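Local coordinates for protein aminoglycoside-O-phosphotransferase VIII (PDB 4H05) that probably transfers the gamma-phosphate of ATP to the 3'-hydroxyl of aminoglycoside antibiotics, as a magnesium-dependent kinase that confers resistance, at residues V75-V79 with V91-V95; R109-A113 with W237-C242; E173-P179 with F265-L269. All coordinates share one frame; numbering follows the deposited sequence.

Contact 1. Residues V75-V79 with V91-V95; sequences VPRVV and VTEAV
Pro76 packs against Val95 at the open end of a beta hairpin, strands 78-83 and 86-93, whose strand 78-83 is the outermost of the antiparallel sheet in the N-terminal lobe of this kinase-like fold. Two backbone bonds define the pairing: Glu93 N donates to Arg77 O at 3.0 Å, and Val79 N to Val91 O at 2.7 Å. Between them Val78 and Thr92 form a non-hydrogen-bonded antiparallel pair, both side chains on the face covered by Leu65 of helix 54-71.

The tight part lies around the proline. Pro76 CB comes within 3.1 Å of Glu93 O and 3.5 Å of Val95 CG2, while CG, the next ring carbon, meets the Thr92 hydroxyl oxygen. That hydroxyl sits between the backbone N and the carbonyl carbon (chi1 77°), a rotation that lets OG1 donate to Glu93 O from above the carbonyl plane. Thus Glu93 O receives a hydrogen bond while touching the proline ring. The Val95 side chain also touches Ile209, and the chain here follows strand 86-93 into what is, as in related kinases, probably the linker between the lobes.

The solvent side is looser. Arg77 and Glu93 run side by side in the same direction, yet their charged ends make no salt bridge: Arg77 NE and Glu93 OE2 remain 4.9 Å apart, with the guanidinium and carboxylate planes inclined at 57°. Any attraction there is probably weak and screened. Further along the strands, exposed Val79 covers buried Val91, its CB 3.8 Å from Val91 CG1, and both residues also touch Tyr18. Back at the charged pair, one water spans the two chains, accepting from Arg77 N and donating to Glu93 OE1 at 2.7 Å.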
loop_
_atom_site.group_PDB
_atom_site.type_symbol
_atom_site.label_atom_id
_atom_site.label_comp_id
_atom_site.label_asym_id
_atom_site.label_seq_id
_atom_site.Cartn_x
_atom_site.Cartn_y
_atom_site.Cartn_z
ATOM N N VAL A 75 8.778 5.756 -7.760
ATOM C CA VAL A 75 7.776 4.745 -8.046
ATOM C C VAL A 75 8.347 4.068 -9.292
ATOM O O VAL A 75 8.959 4.702 -10.106
ATOM C CB VAL A 75 6.473 5.554 -8.230
ATOM C CG1 VAL A 75 6.180 5.944 -9.655
ATOM C CG2 VAL A 75 5.318 4.987 -7.473
ATOM N N PRO A 76 8.183 2.751 -9.466
ATOM C CA PRO A 76 8.824 2.316 -10.714
ATOM C C PRO A 76 7.998 2.676 -11.972
ATOM O O PRO A 76 6.811 2.809 -11.904
ATOM C CB PRO A 76 8.792 0.811 -10.582
ATOM C CG PRO A 76 7.469 0.579 -9.865
ATOM C CD PRO A 76 7.351 1.696 -8.860
ATOM N N ARG A 77 8.649 2.757 -13.110
ATOM C CA ARG A 77 7.976 3.004 -14.370
ATOM C C ARG A 77 7.031 1.897 -14.848
ATOM O O ARG A 77 7.258 0.685 -14.695
ATOM C CB ARG A 77 9.082 3.275 -15.391
ATOM C CG ARG A 77 8.689 3.388 -16.853
ATOM C CD ARG A 77 9.894 3.834 -17.720
ATOM N NE ARG A 77 10.235 5.223 -17.377
ATOM C CZ ARG A 77 9.685 6.323 -17.925
ATOM N NH1 ARG A 77 8.793 6.243 -18.868
ATOM N NH2 ARG A 77 10.039 7.530 -17.516
ATOM N N VAL A 78 5.927 2.290 -15.430
ATOM C CA VAL A 78 4.934 1.338 -15.877
ATOM C C VAL A 78 5.275 0.837 -17.270
ATOM O O VAL A 78 5.676 1.649 -18.081
ATOM C CB VAL A 78 3.585 1.989 -15.960
ATOM C CG1 VAL A 78 2.551 1.002 -16.646
ATOM C CG2 VAL A 78 3.241 2.432 -14.559
ATOM N N VAL A 79 5.114 -0.470 -17.522
ATOM C CA VAL A 79 5.294 -1.080 -18.862
ATOM C C VAL A 79 3.900 -1.257 -19.464
ATOM O O VAL A 79 3.588 -0.784 -20.560
ATOM C CB VAL A 79 6.169 -2.413 -18.815
ATOM C CG1 VAL A 79 6.629 -2.841 -20.187
ATOM C CG2 VAL A 79 7.455 -2.260 -17.997
ATOM N N VAL A 91 2.276 -4.473 -15.378
ATOM C CA VAL A 91 3.684 -4.729 -15.451
ATOM C C VAL A 91 4.468 -3.405 -15.239
ATOM O O VAL A 91 4.193 -2.380 -15.898
ATOM C CB VAL A 91 4.020 -5.307 -16.854
ATOM C CG1 VAL A 91 5.501 -5.627 -16.918
ATOM C CG2 VAL A 91 3.101 -6.524 -17.179
ATOM N N THR A 92 5.478 -3.457 -14.366
ATOM C CA THR A 92 6.359 -2.379 -14.122
ATOM C C THR A 92 7.782 -2.832 -14.090
ATOM O O THR A 92 8.070 -4.003 -13.902
ATOM C CB THR A 92 6.090 -1.657 -12.770
ATOM O OG1 THR A 92 6.590 -2.419 -11.664
ATOM C CG2 THR A 92 4.573 -1.409 -12.572
ATOM N N GLU A 93 8.684 -1.896 -14.311
ATOM C CA GLU A 93 10.082 -2.152 -14.021
ATOM C C GLU A 93 10.185 -2.495 -12.572
ATOM O O GLU A 93 9.448 -1.946 -11.796
ATOM C CB GLU A 93 10.911 -0.904 -14.339
ATOM C CG GLU A 93 10.853 -0.655 -15.840
ATOM C CD GLU A 93 11.757 0.468 -16.321
ATOM O OE1 GLU A 93 12.291 1.194 -15.468
ATOM O OE2 GLU A 93 11.894 0.614 -17.555
ATOM N N ALA A 94 11.042 -3.449 -12.211
ATOM C CA ALA A 94 11.179 -3.859 -10.843
ATOM C C ALA A 94 11.811 -2.676 -10.123
ATOM O O ALA A 94 12.465 -1.879 -10.792
ATOM C CB ALA A 94 12.077 -5.092 -10.755
ATOM N N VAL A 95 11.549 -2.528 -8.815
ATOM C CA VAL A 95 12.197 -1.468 -7.969
ATOM C C VAL A 95 13.404 -2.098 -7.272
ATOM O O VAL A 95 13.241 -3.108 -6.631
ATOM C CB VAL A 95 11.214 -0.921 -6.865
ATOM C CG1 VAL A 95 11.871 0.176 -6.024
ATOM C CG2 VAL A 95 9.948 -0.384 -7.498
HETATM O O HOH W 1 11.534 2.195 -13.115
#

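Contact 2. Residues R109-A113 with W237-C242; sequences RLDVA and WFGPEC
Arg109 reaches along the backbone of Trp237, its CD 3.3 Å from Trp237 O and one guanidinium face covered by Trp237 CB. The contact with the tryptophan is therefore mostly to its backbone and beta carbon; Arg109 NH2 approaches the indole obliquely, at 3.8 Å from CD1, the guanidinium and indole planes 31° apart. Val112 CG1 presses on the edge of the Phe238 ring, 3.5 Å from CZ, and Arg109 O lies at the same edge near the ring plane. Ala113 CB is 3.8 Å from Cys242 CB, while Cys242 SG rests 3.8 Å from Arg109 O. On the exposed side Leu110 CD2 reaches Glu241 O. The two segments share no hydrogen bonds.

In the fold, these residues join the first turn of helix 109-124 to the start of helix 240-251, in the C-terminal lobe of the aminoglycoside phosphotransferase fold.

Outside this shell, Trp104 O accepts a hydrogen bond from Arg109 NE, which helps to hold the extended arginine chain beside Trp237, and Trp104 also touches Val112. Gly239 is the N-cap of helix 240-251; at its phi of 146° a beta carbon would jam against the preceding carbonyl oxygen and clash with Pro240 CD. Its own carbonyl oxygen bonds to Ser243 OG.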
loop_
_atom_site.group_PDB
_atom_site.type_symbol
_atom_site.label_atom_id
_atom_site.label_comp_id
_atom_site.label_asym_id
_atom_site.label_seq_id
_atom_site.Cartn_x
_atom_site.Cartn_y
_atom_site.Cartn_z
ATOM N N ARG A 109 17.911 -0.220 11.325
ATOM C CA ARG A 109 16.496 -0.136 11.623
ATOM C C ARG A 109 15.957 1.269 11.877
ATOM O O ARG A 109 14.935 1.614 11.312
ATOM C CB ARG A 109 16.152 -1.069 12.768
ATOM C CG ARG A 109 16.442 -2.477 12.325
ATOM C CD ARG A 109 16.265 -3.468 13.440
ATOM N NE ARG A 109 16.435 -4.794 12.893
ATOM C CZ ARG A 109 16.504 -5.884 13.636
ATOM N NH1 ARG A 109 16.398 -5.815 14.953
ATOM N NH2 ARG A 109 16.682 -7.043 13.057
ATOM N N LEU A 110 16.657 2.084 12.656
ATOM C CA LEU A 110 16.230 3.470 12.875
ATOM C C LEU A 110 16.266 4.243 11.594
ATOM O O LEU A 110 15.358 5.001 11.312
ATOM C CB LEU A 110 17.094 4.168 13.940
ATOM C CG LEU A 110 16.694 3.838 15.392
ATOM C CD1 LEU A 110 17.902 3.494 16.238
ATOM C CD2 LEU A 110 15.942 4.980 16.041
ATOM N N ASP A 111 17.320 4.072 10.802
ATOM C CA ASP A 111 17.372 4.745 9.521
ATOM C C ASP A 111 16.183 4.430 8.556
ATOM O O ASP A 111 15.800 5.266 7.757
ATOM C CB ASP A 111 18.688 4.403 8.803
ATOM C CG ASP A 111 19.914 4.915 9.563
ATOM O OD1 ASP A 111 19.819 5.998 10.188
ATOM O OD2 ASP A 111 20.949 4.213 9.544
ATOM N N VAL A 112 15.732 3.186 8.547
ATOM C CA VAL A 112 14.572 2.755 7.717
ATOM C C VAL A 112 13.330 3.481 8.197
ATOM O O VAL A 112 12.604 4.133 7.405
ATOM C CB VAL A 112 14.410 1.233 7.745
ATOM C CG1 VAL A 112 13.164 0.830 6.958
ATOM C CG2 VAL A 112 15.660 0.588 7.136
ATOM N N ALA A 113 13.182 3.485 9.510
ATOM C CA ALA A 113 12.123 4.224 10.184
ATOM C C ALA A 113 12.082 5.655 9.747
ATOM O O ALA A 113 11.011 6.154 9.431
ATOM C CB ALA A 113 12.285 4.132 11.694
ATOM N N TRP A 237 10.742 -5.718 11.707
ATOM C CA TRP A 237 11.760 -5.618 12.718
ATOM C C TRP A 237 12.005 -4.194 13.071
ATOM O O TRP A 237 13.021 -3.577 12.707
ATOM C CB TRP A 237 12.997 -6.318 12.191
ATOM C CG TRP A 237 12.873 -7.785 12.218
ATOM C CD1 TRP A 237 13.250 -8.638 13.262
ATOM C CD2 TRP A 237 12.343 -8.667 11.159
ATOM N NE1 TRP A 237 13.020 -9.936 12.927
ATOM C CE2 TRP A 237 12.458 -10.034 11.682
ATOM C CE3 TRP A 237 11.778 -8.469 9.922
ATOM C CZ2 TRP A 237 12.021 -11.145 10.957
ATOM C CZ3 TRP A 237 11.317 -9.589 9.201
ATOM C CH2 TRP A 237 11.468 -10.903 9.689
ATOM N N PHE A 238 11.047 -3.647 13.788
ATOM C CA PHE A 238 11.068 -2.254 14.159
ATOM C C PHE A 238 10.931 -2.174 15.686
ATOM O O PHE A 238 11.619 -2.886 16.386
ATOM C CB PHE A 238 9.996 -1.495 13.337
ATOM C CG PHE A 238 10.377 -1.317 11.860
ATOM C CD1 PHE A 238 9.619 -1.860 10.846
ATOM C CD2 PHE A 238 11.527 -0.582 11.506
ATOM C CE1 PHE A 238 9.991 -1.720 9.517
ATOM C CE2 PHE A 238 11.902 -0.423 10.177
ATOM C CZ PHE A 238 11.124 -0.963 9.183
ATOM N N GLY A 239 10.095 -1.289 16.192
ATOM C CA GLY A 239 9.650 -1.358 17.580
ATOM C C GLY A 239 9.450 0.038 18.095
ATOM O O GLY A 239 9.346 1.010 17.288
ATOM N N PRO A 240 9.387 0.177 19.435
ATOM C CA PRO A 240 8.950 1.441 20.014
ATOM C C PRO A 240 9.875 2.619 19.656
ATOM O O PRO A 240 9.444 3.766 19.511
ATOM C CB PRO A 240 8.943 1.149 21.549
ATOM C CG PRO A 240 9.662 -0.155 21.741
ATOM C CD PRO A 240 9.532 -0.903 20.444
ATOM N N GLU A 241 11.154 2.325 19.521
ATOM C CA GLU A 241 12.125 3.380 19.224
ATOM C C GLU A 241 12.071 3.843 17.770
ATOM O O GLU A 241 12.283 4.993 17.459
ATOM C CB GLU A 241 13.530 2.861 19.508
ATOM C CG GLU A 241 13.861 2.693 20.977
ATOM C CD GLU A 241 15.345 2.392 21.137
ATOM O OE1 GLU A 241 15.709 1.198 21.270
ATOM O OE2 GLU A 241 16.135 3.360 21.039
ATOM N N CYS A 242 11.882 2.906 16.882
ATOM C CA CYS A 242 11.627 3.224 15.493
ATOM C C CYS A 242 10.391 4.056 15.334
ATOM O O CYS A 242 10.428 5.059 14.607
ATOM C CB CYS A 242 11.539 1.963 14.681
ATOM S SG CYS A 242 13.121 1.071 14.574
#

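Contact 3. Residues E173-P179 with F265-L269; sequences ELERTRP and FYRLL
Leu174 faces Leu269 and Thr177 faces Phe265 across two nearly antiparallel helical segments, 173-177 and 265-269, whose axes approach to 10.2 Å with their directions 152° apart. Phe265 is the central side chain. With CG anti to the backbone N (chi1 179°), its ring extends from its own helix toward the chain leaving the other one. There Pro179 CD stands 3.4 Å from the ring centroid and only 9° off the normal, a CH-pi contact over the middle of one face. Thr177 OG1 meets the same ring differently, at its edge and near its plane, 3.7 Å from CD1. The threonine hydroxyl is held there by its hydrogen bond to Glu173 O, 2.7 Å away; that oxygen also accepts the helical bond from Thr177 N, so it is gripped twice.

Nearer the start of segment 173-179, the leucines fill the gap between the helices. Leu268 CD2 lies against the backbone of the facing helix, 3.6 Å from Leu174 CA. The Leu174 side chain points into the same strip beside Leu269, but the position of its CD2 methyl is uncertain. Away from this apolar strip, Glu173 OE2 forms a salt bridge with Arg176 NH2, while Glu173 OE1 forms one with Arg169.

The contact is helix packing within the C-terminal lobe, with the chain after helix 167-177 folded over the Phe265 ring. Leu137 of helix 137-150 touches Phe265, Tyr266 and Arg178, Thr140 of that helix meets Leu269, and Tyr266 reaches His220, Ser221 and Ala224 of helix 220-230.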
loop_
_atom_site.group_PDB
_atom_site.type_symbol
_atom_site.label_atom_id
_atom_site.label_comp_id
_atom_site.label_asym_id
_atom_site.label_seq_id
_atom_site.Cartn_x
_atom_site.Cartn_y
_atom_site.Cartn_z
ATOM N N GLU A 173 -18.985 0.269 14.257
ATOM C CA GLU A 173 -17.928 0.951 15.029
ATOM C C GLU A 173 -17.342 2.038 14.141
ATOM O O GLU A 173 -17.160 3.157 14.534
ATOM C CB GLU A 173 -16.882 -0.055 15.543
ATOM C CG GLU A 173 -15.851 0.506 16.532
ATOM C CD GLU A 173 -16.471 1.029 17.803
ATOM O OE1 GLU A 173 -17.575 0.600 18.098
ATOM O OE2 GLU A 173 -15.905 1.902 18.479
ATOM N N LEU A 174 -17.177 1.712 12.880
ATOM C CA LEU A 174 -16.596 2.662 11.895
ATOM C C LEU A 174 -17.435 3.931 11.727
ATOM O O LEU A 174 -16.916 5.034 11.878
ATOM C CB LEU A 174 -16.508 1.934 10.586
ATOM C CG LEU A 174 -15.450 2.151 9.532
ATOM C CD1 LEU A 174 -16.078 2.634 8.282
ATOM C CD2 LEU A 174 -14.178 2.876 9.972
ATOM N N GLU A 175 -18.741 3.746 11.462
ATOM C CA GLU A 175 -19.733 4.854 11.382
ATOM C C GLU A 175 -19.757 5.630 12.704
ATOM O O GLU A 175 -19.770 6.877 12.728
ATOM C CB GLU A 175 -21.135 4.318 10.953
ATOM C CG GLU A 175 -21.341 4.049 9.440
ATOM C CD GLU A 175 -22.499 3.066 9.128
ATOM N N ARG A 176 -19.653 4.940 13.830
ATOM C CA ARG A 176 -19.725 5.658 15.114
ATOM C C ARG A 176 -18.536 6.543 15.413
ATOM O O ARG A 176 -18.664 7.658 15.940
ATOM C CB ARG A 176 -19.890 4.663 16.268
ATOM C CG ARG A 176 -19.979 5.330 17.647
ATOM C CD ARG A 176 -20.194 4.310 18.778
ATOM N NE ARG A 176 -18.914 3.740 19.234
ATOM C CZ ARG A 176 -17.968 4.399 19.929
ATOM N NH1 ARG A 176 -18.123 5.670 20.295
ATOM N NH2 ARG A 176 -16.837 3.783 20.249
ATOM N N THR A 177 -17.354 6.020 15.138
ATOM C CA THR A 177 -16.119 6.770 15.347
ATOM C C THR A 177 -15.654 7.635 14.187
ATOM O O THR A 177 -14.668 8.323 14.321
ATOM C CB THR A 177 -15.005 5.803 15.759
ATOM O OG1 THR A 177 -14.953 4.668 14.858
ATOM C CG2 THR A 177 -15.326 5.261 17.169
ATOM N N ARG A 178 -16.350 7.723 13.067
ATOM C CA ARG A 178 -15.724 8.491 11.960
ATOM C C ARG A 178 -15.282 9.873 12.401
ATOM O O ARG A 178 -15.962 10.530 13.128
ATOM C CB ARG A 178 -16.529 8.521 10.636
ATOM C CG ARG A 178 -17.215 9.790 10.220
ATOM C CD ARG A 178 -18.128 9.486 9.007
ATOM N NE ARG A 178 -17.773 10.239 7.808
ATOM C CZ ARG A 178 -18.220 10.013 6.569
ATOM N NH1 ARG A 178 -19.076 9.033 6.269
ATOM N NH2 ARG A 178 -17.805 10.807 5.591
ATOM N N PRO A 179 -14.090 10.305 11.978
ATOM C CA PRO A 179 -13.665 11.651 12.375
ATOM C C PRO A 179 -14.585 12.792 11.918
ATOM O O PRO A 179 -15.281 12.680 10.899
ATOM C CB PRO A 179 -12.283 11.765 11.743
ATOM C CG PRO A 179 -11.809 10.358 11.697
ATOM C CD PRO A 179 -13.018 9.597 11.275
ATOM N N PHE A 265 -8.967 5.126 14.212
ATOM C CA PHE A 265 -9.978 5.096 13.195
ATOM C C PHE A 265 -9.416 4.550 11.911
ATOM O O PHE A 265 -10.023 3.711 11.306
ATOM C CB PHE A 265 -10.589 6.454 12.914
ATOM C CG PHE A 265 -11.621 6.390 11.820
ATOM C CD1 PHE A 265 -12.898 5.946 12.082
ATOM C CD2 PHE A 265 -11.281 6.679 10.518
ATOM C CE1 PHE A 265 -13.832 5.831 11.087
ATOM C CE2 PHE A 265 -12.195 6.604 9.509
ATOM C CZ PHE A 265 -13.485 6.160 9.776
ATOM N N TYR A 266 -8.213 4.931 11.540
ATOM C CA TYR A 266 -7.682 4.480 10.249
ATOM C C TYR A 266 -7.111 3.085 10.323
ATOM O O TYR A 266 -7.096 2.361 9.327
ATOM C CB TYR A 266 -6.737 5.556 9.617
ATOM C CG TYR A 266 -7.523 6.783 9.117
ATOM C CD1 TYR A 266 -8.307 6.697 7.966
ATOM C CD2 TYR A 266 -7.523 7.977 9.797
ATOM C CE1 TYR A 266 -9.054 7.741 7.534
ATOM C CE2 TYR A 266 -8.295 9.073 9.346
ATOM C CZ TYR A 266 -9.090 8.889 8.253
ATOM O OH TYR A 266 -9.851 9.860 7.814
ATOM N N ARG A 267 -6.765 2.617 11.523
ATOM C CA ARG A 267 -6.480 1.210 11.712
ATOM C C ARG A 267 -7.752 0.364 11.552
ATOM O O ARG A 267 -7.676 -0.748 11.038
ATOM C CB ARG A 267 -5.862 0.895 13.108
ATOM C CG ARG A 267 -4.350 1.099 13.322
ATOM C CD ARG A 267 -3.839 0.426 14.656
ATOM N NE ARG A 267 -3.568 1.588 15.453
ATOM C CZ ARG A 267 -4.222 2.061 16.497
ATOM N NH1 ARG A 267 -5.134 1.386 17.143
ATOM N NH2 ARG A 267 -3.861 3.261 16.917
ATOM N N LEU A 268 -8.877 0.859 12.063
ATOM C CA LEU A 268 -10.163 0.175 11.957
ATOM C C LEU A 268 -10.667 0.178 10.521
ATOM O O LEU A 268 -11.073 -0.872 9.952
ATOM C CB LEU A 268 -11.212 0.845 12.883
ATOM C CG LEU A 268 -12.645 0.418 12.663
ATOM C CD1 LEU A 268 -12.873 -1.084 12.969
ATOM C CD2 LEU A 268 -13.569 1.385 13.468
ATOM N N LEU A 269 -10.585 1.335 9.888
ATOM C CA LEU A 269 -10.940 1.337 8.441
ATOM C C LEU A 269 -10.238 0.259 7.624
ATOM O O LEU A 269 -10.830 -0.378 6.701
ATOM C CB LEU A 269 -10.684 2.723 7.845
ATOM C CG LEU A 269 -11.030 2.903 6.368
ATOM C CD1 LEU A 269 -12.540 2.687 6.170
ATOM C CD2 LEU A 269 -10.528 4.280 5.861
#

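Overall arrangement
The three contacts sample both lobes of a kinase-like fold. Contact 1 belongs to the five-stranded sheet of the N-terminal lobe, whereas contacts 2 and 3 tie together helices of the C-terminal lobe. Their centres form a wide triangle: about 27 Å from contact 1 to contact 2, 27 Å from contact 2 to contact 3, and 34 Å from contact 1 to contact 3; no two touch. Contact 1 closes first along the chain; the segments of contacts 2 and 3 then alternate, with helices 240-251 and 260-270 in succession. This interleaving brings together parts of the helical lobe that are far apart in sequence; that lobe carries the predicted catalytic Asp190 and magnesium ligands Asn195 and Asp210.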